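Local atomic coordinates of 5-cytosine DNA methyltransferase (Entamoeba histolytica, PDB entry 3QV2), a protein that probably transfers a methyl group from S-adenosyl-L-methionine to carbon 5 of cytosine in DNA or tRNA, as a Dnmt2-type enzyme. Residues A[21-26]-A[81-86]; A[45-50]-A[302-307]; A[170-175]-A[232-237]. One frame throughout, in Å; residues are numbered along the deposited sequence.

Overall arrangement
In this single Rossmann-like methyltransferase domain, contacts 1 and 2 border the cofactor, S-adenosyl-L-homocysteine, while contact 3 lies toward the predicted catalytic Cys86; together they frame the cofactor site and the presumed target-base side. Contact 1 packs helix 22-29 on strand 79-82, and contact 3 joins strand 172-178 to the loop 232-237; both strands belong to the six-stranded mixed sheet, and the contact centres are about 13 Å apart. Contact 2 crosses helix 45-55 with helix 298-306, its centre about 12 Å from contact 1 and about 16 Å from contact 3. Along the chain contacts 1 and 2 alternate, while contact 3 is nested inside contact 2. Gly306 O with Arg170 NH2 ties contacts 2 and 3.

Contact 1 (A[21-26]-A[81-86]); sequences GGLRSS and FMSPPC. With SAH (S-adenosyl-L-homocysteine), chain B.
Leu23 sets CG beside its backbone N (chi1 -57°) and then runs straight on through chi2 at 178°, which carries CD1 across to the backbone where Phe81 passes into Met82. There Leu23 CD1 lies 3.2 Å from Met82 N and, in a rather tight fit, 3.5 Å from Met82 CA. The same methyl comes alongside the side chain of Phe81, with Leu23 CD1 3.6 Å from Phe81 CB. No hydrogen bond crosses between the segments; a single leucine branch pressed on strand backbone makes most of the contact. It fastens the glycine-rich turn and first helix of the Rossmann-like fold onto a central strand of the sheet, so that the first cofactor-binding motif of C5-methyltransferases lies next to their Pro-Pro-Cys motif. The two then share S-adenosyl-L-homocysteine. Its amino N donates to Ser83 OG at 2.6 Å, and Gly22 N gives the ligand's carboxylate atom OXT a weak bond of 2.9 Å; because Gly22 has no side chain, the carboxylate can settle against the backbone. Further along, Pro85 CG touches adenine C8 at 3.5 Å, and the chain goes on to Cys86, the predicted catalytic cysteine. Back on the helix, Ser25 OG and Ser25 N reach Gly21 O from opposite faces of its plane, the hydroxyl at 2.7 Å. Ser26 OG and Ser26 N repeat the pattern on Gly22 O, with the hydroxyl 2.8 Å away.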
loop_
_atom_site.group_PDB
_atom_site.type_symbol
_atom_site.label_atom_id
_atom_site.label_comp_id
_atom_site.label_asym_id
_atom_site.label_seq_id
_atom_site.Cartn_x
_atom_site.Cartn_y
_atom_site.Cartn_z
ATOM N N GLY A 21 4.508 -7.250 -1.846
ATOM C CA GLY A 21 3.422 -8.204 -1.695
ATOM C C GLY A 21 2.305 -7.744 -0.779
ATOM O O GLY A 21 1.689 -8.554 -0.087
ATOM N N GLY A 22 2.035 -6.443 -0.777
ATOM C CA GLY A 22 0.980 -5.892 0.053
ATOM C C GLY A 22 -0.395 -6.396 -0.341
ATOM O O GLY A 22 -1.214 -6.731 0.515
ATOM N N LEU A 23 -0.652 -6.449 -1.645
ATOM C CA LEU A 23 -1.942 -6.907 -2.150
ATOM C C LEU A 23 -2.164 -8.384 -1.841
ATOM O O LEU A 23 -3.265 -8.791 -1.469
ATOM C CB LEU A 23 -2.052 -6.660 -3.653
ATOM C CG LEU A 23 -1.867 -5.207 -4.094
ATOM C CD1 LEU A 23 -1.959 -5.091 -5.604
ATOM C CD2 LEU A 23 -2.893 -4.316 -3.420
ATOM N N ARG A 24 -1.114 -9.182 -2.000
ATOM C CA ARG A 24 -1.175 -10.598 -1.660
ATOM C C ARG A 24 -1.433 -10.777 -0.167
ATOM O O ARG A 24 -2.323 -11.529 0.235
ATOM C CB ARG A 24 0.122 -11.300 -2.064
ATOM C CG ARG A 24 0.180 -12.771 -1.688
ATOM C CD ARG A 24 1.344 -13.470 -2.371
ATOM N NE ARG A 24 1.430 -14.880 -1.996
ATOM C CZ ARG A 24 2.183 -15.776 -2.624
ATOM N NH1 ARG A 24 2.916 -15.417 -3.668
ATOM N NH2 ARG A 24 2.199 -17.036 -2.211
ATOM N N SER A 25 -0.649 -10.078 0.649
ATOM C CA SER A 25 -0.791 -10.136 2.098
ATOM C C SER A 25 -2.217 -9.812 2.527
ATOM O O SER A 25 -2.790 -10.492 3.378
ATOM C CB SER A 25 0.181 -9.164 2.767
ATOM O OG SER A 25 1.523 -9.490 2.457
ATOM N N SER A 26 -2.782 -8.766 1.933
ATOM C CA SER A 26 -4.144 -8.352 2.243
ATOM C C SER A 26 -5.141 -9.480 2.007
ATOM O O SER A 26 -6.003 -9.743 2.846
ATOM C CB SER A 26 -4.531 -7.130 1.410
ATOM O OG SER A 26 -3.673 -6.038 1.685
ATOM N N PHE A 81 -4.727 -7.885 -9.387
ATOM C CA PHE A 81 -4.415 -7.006 -8.265
ATOM C C PHE A 81 -3.336 -6.032 -8.708
ATOM O O PHE A 81 -2.368 -6.427 -9.360
ATOM C CB PHE A 81 -3.926 -7.802 -7.054
ATOM C CG PHE A 81 -5.010 -8.561 -6.346
ATOM C CD1 PHE A 81 -6.332 -8.427 -6.729
ATOM C CD2 PHE A 81 -4.707 -9.402 -5.288
ATOM C CE1 PHE A 81 -7.330 -9.122 -6.077
ATOM C CE2 PHE A 81 -5.702 -10.099 -4.631
ATOM C CZ PHE A 81 -7.015 -9.958 -5.027
ATOM N N MET A 82 -3.493 -4.760 -8.358
ATOM C CA MET A 82 -2.522 -3.759 -8.780
ATOM C C MET A 82 -2.583 -2.457 -7.990
ATOM O O MET A 82 -3.658 -1.966 -7.642
ATOM C CB MET A 82 -2.691 -3.450 -10.268
ATOM C CG MET A 82 -3.973 -2.707 -10.600
ATOM S SD MET A 82 -4.046 -2.201 -12.328
ATOM C CE MET A 82 -3.878 -3.780 -13.150
ATOM N N SER A 83 -1.408 -1.905 -7.716
ATOM C CA SER A 83 -1.286 -0.553 -7.196
ATOM C C SER A 83 -0.237 0.179 -8.023
ATOM O O SER A 83 0.944 0.199 -7.671
ATOM C CB SER A 83 -0.906 -0.567 -5.715
ATOM O OG SER A 83 0.265 -1.328 -5.498
ATOM N N PRO A 84 -0.670 0.769 -9.145
ATOM C CA PRO A 84 0.211 1.421 -10.120
ATOM C C PRO A 84 1.026 2.544 -9.496
ATOM O O PRO A 84 0.620 3.085 -8.468
ATOM C CB PRO A 84 -0.773 1.998 -11.145
ATOM C CG PRO A 84 -2.005 1.164 -11.003
ATOM C CD PRO A 84 -2.086 0.838 -9.546
ATOM N N PRO A 85 2.167 2.892 -10.111
ATOM C CA PRO A 85 2.970 4.025 -9.642
ATOM C C PRO A 85 2.083 5.244 -9.414
ATOM O O PRO A 85 1.228 5.542 -10.248
ATOM C CB PRO A 85 3.930 4.268 -10.806
ATOM C CG PRO A 85 4.095 2.923 -11.429
ATOM C CD PRO A 85 2.756 2.248 -11.297
ATOM N N CYS A 86 2.284 5.938 -8.299
ATOM C CA CYS A 86 1.389 7.020 -7.905
ATOM C C CYS A 86 1.964 8.404 -8.187
ATOM O O CYS A 86 1.276 9.412 -8.026
ATOM C CB CYS A 86 1.044 6.902 -6.420
ATOM S SG CYS A 86 2.474 7.024 -5.321
HETATM N N SAH B . 1.655 -2.342 -3.568
HETATM C CA SAH B . 3.028 -2.808 -3.552
HETATM C CB SAH B . 3.970 -1.746 -4.104
HETATM C CG SAH B . 3.442 -0.758 -5.116
HETATM S SD SAH B . 4.568 0.536 -5.674
HETATM C C SAH B . 3.405 -3.199 -2.145
HETATM O O SAH B . 4.612 -3.134 -1.778
HETATM O OXT SAH B . 2.505 -3.600 -1.331
HETATM C "C5'" SAH B . 4.680 0.490 -7.450
HETATM C "C4'" SAH B . 5.549 -0.539 -8.073
HETATM O "O4'" SAH B . 5.290 -0.569 -9.433
HETATM C "C3'" SAH B . 6.955 -0.165 -7.904
HETATM O "O3'" SAH B . 7.579 -1.061 -7.049
HETATM C "C2'" SAH B . 7.568 -0.214 -9.206
HETATM O "O2'" SAH B . 8.731 -0.963 -9.154
HETATM C "C1'" SAH B . 6.575 -0.865 -10.064
HETATM N N9 SAH B . 6.693 -0.438 -11.429
HETATM C C8 SAH B . 6.790 0.793 -11.949
HETATM N N7 SAH B . 6.876 0.657 -13.283
HETATM C C5 SAH B . 6.835 -0.662 -13.588
HETATM C C6 SAH B . 6.885 -1.371 -14.790
HETATM N N6 SAH B . 7.009 -0.679 -16.050
HETATM N N1 SAH B . 6.819 -2.713 -14.742
HETATM C C2 SAH B . 6.705 -3.377 -13.584
HETATM N N3 SAH B . 6.654 -2.719 -12.421
HETATM C C4 SAH B . 6.717 -1.375 -12.396
#

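Contact 2 (A[45-50]-A[302-307]); sequences EIANKI and YQCLGN. With SAH (S-adenosyl-L-homocysteine), chain B.
Cys304 points its sulfur straight at helix 45-50 and meets three residues of it, Ile46, Ala47 and Ile50. With SG beside the backbone N and anti to the carbonyl carbon (chi1 -67°), the thiol projects from its own helix onto the facing side of helix 45-50. The two isoleucines receive it with different branches. Ile46 uses CG2, the methyl that stands anti to its backbone N, and brings it to 3.7 Å from Cys304 SG, while its CG1 arm bends at chi2 and takes CD1 away from the contact. Ile50 does the reverse: its CG1 arm is extended, with chi2 at -178°, and the terminal CD1 arrives 4.0 Å from Cys304 SG. Between them Ala47 is small enough for the sulfur to approach the helix backbone, with Ala47 CA 4.2 Å from Cys304 SG. The contact is apolar packing without hydrogen bonds across it. The short helix axes lie 10.4 Å apart at closest and run almost perpendicular, at 82°, consistent with an overlap confined to the surroundings of one side chain, Cys304. Both helices adjoin the cofactor site. Asn48 ND2 bonds to the backbone O of Asp42, a cofactor-binding residue, and Asn307 O comes 3.7 Å from CB of S-adenosyl-L-homocysteine. The second helix leads into the Gly-Asn-Ser-Val sequence, motif X of C5-methyltransferases, which folds back from the C-terminal part to complete the cofactor pocket.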
loop_
_atom_site.group_PDB
_atom_site.type_symbol
_atom_site.label_atom_id
_atom_site.label_comp_id
_atom_site.label_asym_id
_atom_site.label_seq_id
_atom_site.Cartn_x
_atom_site.Cartn_y
_atom_site.Cartn_z
ATOM N N GLU A 45 14.346 -4.516 -8.283
ATOM C CA GLU A 45 15.145 -5.630 -7.781
ATOM C C GLU A 45 15.073 -5.777 -6.262
ATOM O O GLU A 45 14.947 -6.887 -5.745
ATOM C CB GLU A 45 16.602 -5.499 -8.234
ATOM C CG GLU A 45 16.794 -5.596 -9.740
ATOM C CD GLU A 45 18.256 -5.675 -10.140
ATOM O OE1 GLU A 45 19.121 -5.723 -9.241
ATOM O OE2 GLU A 45 18.538 -5.692 -11.358
ATOM N N ILE A 46 15.153 -4.655 -5.554
ATOM C CA ILE A 46 15.108 -4.670 -4.096
ATOM C C ILE A 46 13.745 -5.140 -3.597
ATOM O O ILE A 46 13.657 -6.001 -2.721
ATOM C CB ILE A 46 15.437 -3.283 -3.498
ATOM C CG1 ILE A 46 16.947 -3.035 -3.523
ATOM C CG2 ILE A 46 14.926 -3.185 -2.071
ATOM C CD1 ILE A 46 17.550 -2.996 -4.912
ATOM N N ALA A 47 12.686 -4.577 -4.168
ATOM C CA ALA A 47 11.328 -4.957 -3.802
ATOM C C ALA A 47 11.110 -6.449 -4.022
ATOM O O ALA A 47 10.566 -7.141 -3.161
ATOM C CB ALA A 47 10.317 -4.147 -4.596
ATOM N N ASN A 48 11.539 -6.940 -5.181
ATOM C CA ASN A 48 11.397 -8.353 -5.513
ATOM C C ASN A 48 12.109 -9.262 -4.518
ATOM O O ASN A 48 11.581 -10.302 -4.134
ATOM C CB ASN A 48 11.907 -8.634 -6.927
ATOM C CG ASN A 48 11.168 -7.839 -7.983
ATOM O OD1 ASN A 48 10.058 -7.360 -7.754
ATOM N ND2 ASN A 48 11.782 -7.700 -9.153
ATOM N N LYS A 49 13.311 -8.869 -4.110
ATOM C CA LYS A 49 14.081 -9.656 -3.152
ATOM C C LYS A 49 13.308 -9.874 -1.857
ATOM O O LYS A 49 13.349 -10.959 -1.277
ATOM C CB LYS A 49 15.438 -9.004 -2.873
ATOM C CG LYS A 49 16.571 -9.573 -3.716
ATOM C CD LYS A 49 17.433 -8.478 -4.323
ATOM C CE LYS A 49 18.095 -7.626 -3.254
ATOM N NZ LYS A 49 18.980 -6.588 -3.853
ATOM N N ILE A 50 12.602 -8.841 -1.410
ATOM C CA ILE A 50 11.762 -8.955 -0.225
ATOM C C ILE A 50 10.584 -9.886 -0.497
ATOM O O ILE A 50 10.264 -10.753 0.316
ATOM C CB ILE A 50 11.236 -7.581 0.228
ATOM C CG1 ILE A 50 12.400 -6.671 0.632
ATOM C CG2 ILE A 50 10.248 -7.745 1.374
ATOM C CD1 ILE A 50 11.965 -5.314 1.133
ATOM N N TYR A 302 12.700 1.040 4.440
ATOM C CA TYR A 302 11.817 2.185 4.631
ATOM C C TYR A 302 11.164 2.592 3.316
ATOM O O TYR A 302 9.963 2.855 3.263
ATOM C CB TYR A 302 12.599 3.369 5.206
ATOM C CG TYR A 302 12.846 3.293 6.696
ATOM C CD1 TYR A 302 11.816 2.985 7.576
ATOM C CD2 TYR A 302 14.108 3.529 7.223
ATOM C CE1 TYR A 302 12.037 2.918 8.941
ATOM C CE2 TYR A 302 14.339 3.462 8.584
ATOM C CZ TYR A 302 13.302 3.159 9.438
ATOM O OH TYR A 302 13.531 3.092 10.793
ATOM N N GLN A 303 11.965 2.638 2.257
ATOM C CA GLN A 303 11.483 3.041 0.941
ATOM C C GLN A 303 10.387 2.111 0.430
ATOM O O GLN A 303 9.345 2.567 -0.046
ATOM C CB GLN A 303 12.641 3.095 -0.057
ATOM C CG GLN A 303 13.699 4.132 0.292
ATOM C CD GLN A 303 14.949 4.002 -0.556
ATOM O OE1 GLN A 303 14.985 3.231 -1.515
ATOM N NE2 GLN A 303 15.983 4.757 -0.203
ATOM N N CYS A 304 10.626 0.807 0.534
ATOM C CA CYS A 304 9.647 -0.186 0.108
ATOM C C CYS A 304 8.377 -0.092 0.947
ATOM O O CYS A 304 7.271 -0.067 0.410
ATOM C CB CYS A 304 10.236 -1.596 0.200
ATOM S SG CYS A 304 11.583 -1.920 -0.962
ATOM N N LEU A 305 8.545 -0.036 2.263
ATOM C CA LEU A 305 7.411 0.064 3.176
ATOM C C LEU A 305 6.603 1.335 2.932
ATOM O O LEU A 305 5.373 1.310 2.942
ATOM C CB LEU A 305 7.888 0.004 4.629
ATOM C CG LEU A 305 8.402 -1.358 5.097
ATOM C CD1 LEU A 305 9.234 -1.227 6.365
ATOM C CD2 LEU A 305 7.241 -2.322 5.302
ATOM N N GLY A 306 7.302 2.443 2.714
ATOM C CA GLY A 306 6.652 3.713 2.446
ATOM C C GLY A 306 5.797 3.658 1.195
ATOM O O GLY A 306 4.813 4.386 1.071
ATOM N N ASN A 307 6.174 2.786 0.265
ATOM C CA ASN A 307 5.454 2.641 -0.995
ATOM C C ASN A 307 4.411 1.525 -0.973
ATOM O O ASN A 307 3.728 1.290 -1.970
ATOM C CB ASN A 307 6.436 2.410 -2.148
ATOM C CG ASN A 307 7.208 3.660 -2.518
ATOM O OD1 ASN A 307 6.671 4.767 -2.487
ATOM N ND2 ASN A 307 8.477 3.491 -2.873
HETATM N N SAH B . 1.655 -2.342 -3.568
HETATM C CA SAH B . 3.028 -2.808 -3.552
HETATM C CB SAH B . 3.970 -1.746 -4.104
HETATM C CG SAH B . 3.442 -0.758 -5.116
HETATM S SD SAH B . 4.568 0.536 -5.674
HETATM C C SAH B . 3.405 -3.199 -2.145
HETATM O O SAH B . 4.612 -3.134 -1.778
HETATM O OXT SAH B . 2.505 -3.600 -1.331
HETATM C "C5'" SAH B . 4.680 0.490 -7.450
HETATM C "C4'" SAH B . 5.549 -0.539 -8.073
HETATM O "O4'" SAH B . 5.290 -0.569 -9.433
HETATM C "C3'" SAH B . 6.955 -0.165 -7.904
HETATM O "O3'" SAH B . 7.579 -1.061 -7.049
HETATM C "C2'" SAH B . 7.568 -0.214 -9.206
HETATM O "O2'" SAH B . 8.731 -0.963 -9.154
HETATM C "C1'" SAH B . 6.575 -0.865 -10.064
HETATM N N9 SAH B . 6.693 -0.438 -11.429
HETATM C C8 SAH B . 6.790 0.793 -11.949
HETATM N N7 SAH B . 6.876 0.657 -13.283
HETATM C C5 SAH B . 6.835 -0.662 -13.588
HETATM C C6 SAH B . 6.885 -1.371 -14.790
HETATM N N6 SAH B . 7.009 -0.679 -16.050
HETATM N N1 SAH B . 6.819 -2.713 -14.742
HETATM C C2 SAH B . 6.705 -3.377 -13.584
HETATM N N3 SAH B . 6.654 -2.719 -12.421
HETATM C C4 SAH B . 6.717 -1.375 -12.396
#

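Contact 3 (A[170-175]-A[232-237]); sequences RTRYYV and TCCFTK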
loop_
_atom_site.group_PDB
_atom_site.type_symbol
_atom_site.label_atom_id
_atom_site.label_comp_id
_atom_site.label_asym_id
_atom_site.label_seq_id
_atom_site.Cartn_x
_atom_site.Cartn_y
_atom_site.Cartn_z
ATOM N N ARG A 170 -3.420 6.900 6.521
ATOM C CA ARG A 170 -2.938 6.641 5.171
ATOM C C ARG A 170 -4.105 6.648 4.191
ATOM O O ARG A 170 -4.486 5.609 3.654
ATOM C CB ARG A 170 -2.190 5.306 5.104
ATOM C CG ARG A 170 -1.418 5.099 3.808
ATOM C CD ARG A 170 -0.665 3.778 3.809
ATOM N NE ARG A 170 0.153 3.620 2.610
ATOM C CZ ARG A 170 1.423 3.997 2.519
ATOM N NH1 ARG A 170 2.026 4.555 3.559
ATOM N NH2 ARG A 170 2.092 3.816 1.388
ATOM N N THR A 171 -4.671 7.829 3.973
ATOM C CA THR A 171 -5.804 7.985 3.071
ATOM C C THR A 171 -5.445 7.554 1.654
ATOM O O THR A 171 -4.558 8.130 1.024
ATOM C CB THR A 171 -6.299 9.441 3.049
ATOM O OG1 THR A 171 -6.608 9.863 4.384
ATOM C CG2 THR A 171 -7.534 9.573 2.176
ATOM N N ARG A 172 -6.138 6.536 1.158
ATOM C CA ARG A 172 -5.884 6.019 -0.182
ATOM C C ARG A 172 -7.172 5.792 -0.968
ATOM O O ARG A 172 -8.265 5.742 -0.402
ATOM C CB ARG A 172 -5.077 4.721 -0.115
ATOM C CG ARG A 172 -3.633 4.902 0.330
ATOM C CD ARG A 172 -2.850 5.750 -0.660
ATOM N NE ARG A 172 -1.417 5.735 -0.380
ATOM C CZ ARG A 172 -0.792 6.637 0.369
ATOM N NH1 ARG A 172 0.516 6.542 0.570
ATOM N NH2 ARG A 172 -1.471 7.634 0.916
ATOM N N TYR A 173 -7.027 5.658 -2.281
ATOM C CA TYR A 173 -8.157 5.432 -3.169
ATOM C C TYR A 173 -8.182 3.973 -3.600
ATOM O O TYR A 173 -7.148 3.404 -3.954
ATOM C CB TYR A 173 -8.053 6.355 -4.384
ATOM C CG TYR A 173 -9.174 6.212 -5.388
ATOM C CD1 TYR A 173 -10.502 6.329 -5.002
ATOM C CD2 TYR A 173 -8.901 5.983 -6.729
ATOM C CE1 TYR A 173 -11.528 6.207 -5.922
ATOM C CE2 TYR A 173 -9.917 5.862 -7.657
ATOM C CZ TYR A 173 -11.228 5.975 -7.248
ATOM O OH TYR A 173 -12.243 5.856 -8.167
ATOM N N TYR A 174 -9.366 3.367 -3.561
ATOM C CA TYR A 174 -9.512 1.951 -3.881
ATOM C C TYR A 174 -10.594 1.702 -4.926
ATOM O O TYR A 174 -11.721 2.176 -4.791
ATOM C CB TYR A 174 -9.833 1.151 -2.618
ATOM C CG TYR A 174 -8.810 1.303 -1.516
ATOM C CD1 TYR A 174 -7.668 0.516 -1.489
ATOM C CD2 TYR A 174 -8.989 2.232 -0.498
ATOM C CE1 TYR A 174 -6.732 0.649 -0.483
ATOM C CE2 TYR A 174 -8.057 2.374 0.513
ATOM C CZ TYR A 174 -6.931 1.577 0.515
ATOM O OH TYR A 174 -5.998 1.708 1.515
ATOM N N VAL A 175 -10.248 0.946 -5.964
ATOM C CA VAL A 175 -11.203 0.603 -7.009
ATOM C C VAL A 175 -11.499 -0.893 -6.997
ATOM O O VAL A 175 -10.587 -1.717 -7.027
ATOM C CB VAL A 175 -10.688 1.000 -8.404
ATOM C CG1 VAL A 175 -11.698 0.610 -9.467
ATOM C CG2 VAL A 175 -10.404 2.492 -8.458
ATOM N N THR A 232 -0.574 7.524 14.123
ATOM C CA THR A 232 0.692 7.900 13.512
ATOM C C THR A 232 0.431 8.460 12.118
ATOM O O THR A 232 -0.556 8.101 11.475
ATOM C CB THR A 232 1.631 6.692 13.390
ATOM O OG1 THR A 232 0.966 5.641 12.676
ATOM C CG2 THR A 232 2.030 6.184 14.767
ATOM N N CYS A 233 1.313 9.336 11.649
ATOM C CA CYS A 233 1.161 9.920 10.321
ATOM C C CYS A 233 1.522 8.924 9.225
ATOM O O CYS A 233 2.090 7.866 9.494
ATOM C CB CYS A 233 2.001 11.192 10.179
ATOM S SG CYS A 233 1.341 12.620 11.073
ATOM N N CYS A 234 1.180 9.267 7.987
ATOM C CA CYS A 234 1.472 8.408 6.849
ATOM C C CYS A 234 2.973 8.202 6.680
ATOM O O CYS A 234 3.732 9.163 6.563
ATOM C CB CYS A 234 0.881 9.003 5.571
ATOM S SG CYS A 234 1.211 8.048 4.073
ATOM N N PHE A 235 3.400 6.943 6.678
ATOM C CA PHE A 235 4.793 6.616 6.406
ATOM C C PHE A 235 5.031 6.623 4.901
ATOM O O PHE A 235 4.346 5.922 4.157
ATOM C CB PHE A 235 5.150 5.241 6.980
ATOM C CG PHE A 235 5.195 5.197 8.482
ATOM C CD1 PHE A 235 6.282 5.708 9.173
ATOM C CD2 PHE A 235 4.162 4.623 9.203
ATOM C CE1 PHE A 235 6.331 5.662 10.554
ATOM C CE2 PHE A 235 4.205 4.572 10.585
ATOM C CZ PHE A 235 5.293 5.092 11.260
ATOM N N THR A 236 5.996 7.420 4.454
ATOM C CA THR A 236 6.322 7.486 3.033
ATOM C C THR A 236 7.730 6.972 2.746
ATOM O O THR A 236 8.474 6.605 3.658
ATOM C CB THR A 236 6.180 8.916 2.469
ATOM O OG1 THR A 236 7.253 9.735 2.947
ATOM C CG2 THR A 236 4.848 9.525 2.879
ATOM N N LYS A 237 8.083 6.962 1.466
ATOM C CA LYS A 237 9.339 6.387 0.998
ATOM C C LYS A 237 10.583 6.942 1.695
ATOM O O LYS A 237 11.498 6.191 2.031
ATOM C CB LYS A 237 9.457 6.584 -0.514
ATOM C CG LYS A 237 10.593 5.822 -1.170
ATOM C CD LYS A 237 10.518 5.951 -2.685
ATOM C CE LYS A 237 11.511 5.033 -3.382
ATOM N NZ LYS A 237 11.359 5.086 -4.865
HETATM O O HOH W 1 1.565 4.476 6.473
#
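Phe235 O takes the shortest polar bond here, from Arg170 NH1 at 2.8 Å with an N-H...O angle of 147°; the donor lies in the carbonyl plane and the oxygen meets the guanidinium at its edge. The same nitrogen also donates to a water 3.0 Å from Arg170 NH1, and that water accepts from Phe235 N at 3.1 Å, so both backbone polar atoms of Phe235 are held to one arginine. Arg170 gets there by an extended chain, and its other terminal nitrogen, NH2, bonds to Gly306 O, which fixes the guanidinium between two parts of the fold. Cys234 directs its sulfur at the arginines, SG anti to the backbone N (chi1 179°), to lie 3.6 Å from Arg170 NH1 and 3.9 Å from Arg172 NH1. Arg170 and Arg172 are the two arginines of the Arg-x-Arg of motif VIII, just before and at the start of strand 172-178. Cys234, Phe235 and Thr236 form the Cys-Phe-Thr sequence characteristic of Dnmt2 enzymes, in the target recognition domain, so the contact joins that domain to the catalytic one. Arg172 bends at chi2 (-63°), turning its guanidinium back beside Arg170. Arg170 CG then sits 3.8 Å above the plane of the Arg172 guanidinium, over its centre, while Arg172 NH1 stands over the rim of the Arg170 guanidinium. Arg172 NH2 is held by a bond of 3.1 Å to Thr171 O, and Glu129 makes a long, weak ion pair with Arg172 NE. Cys86, the predicted catalytic residue, has its side chain about 6 Å from that of Arg172.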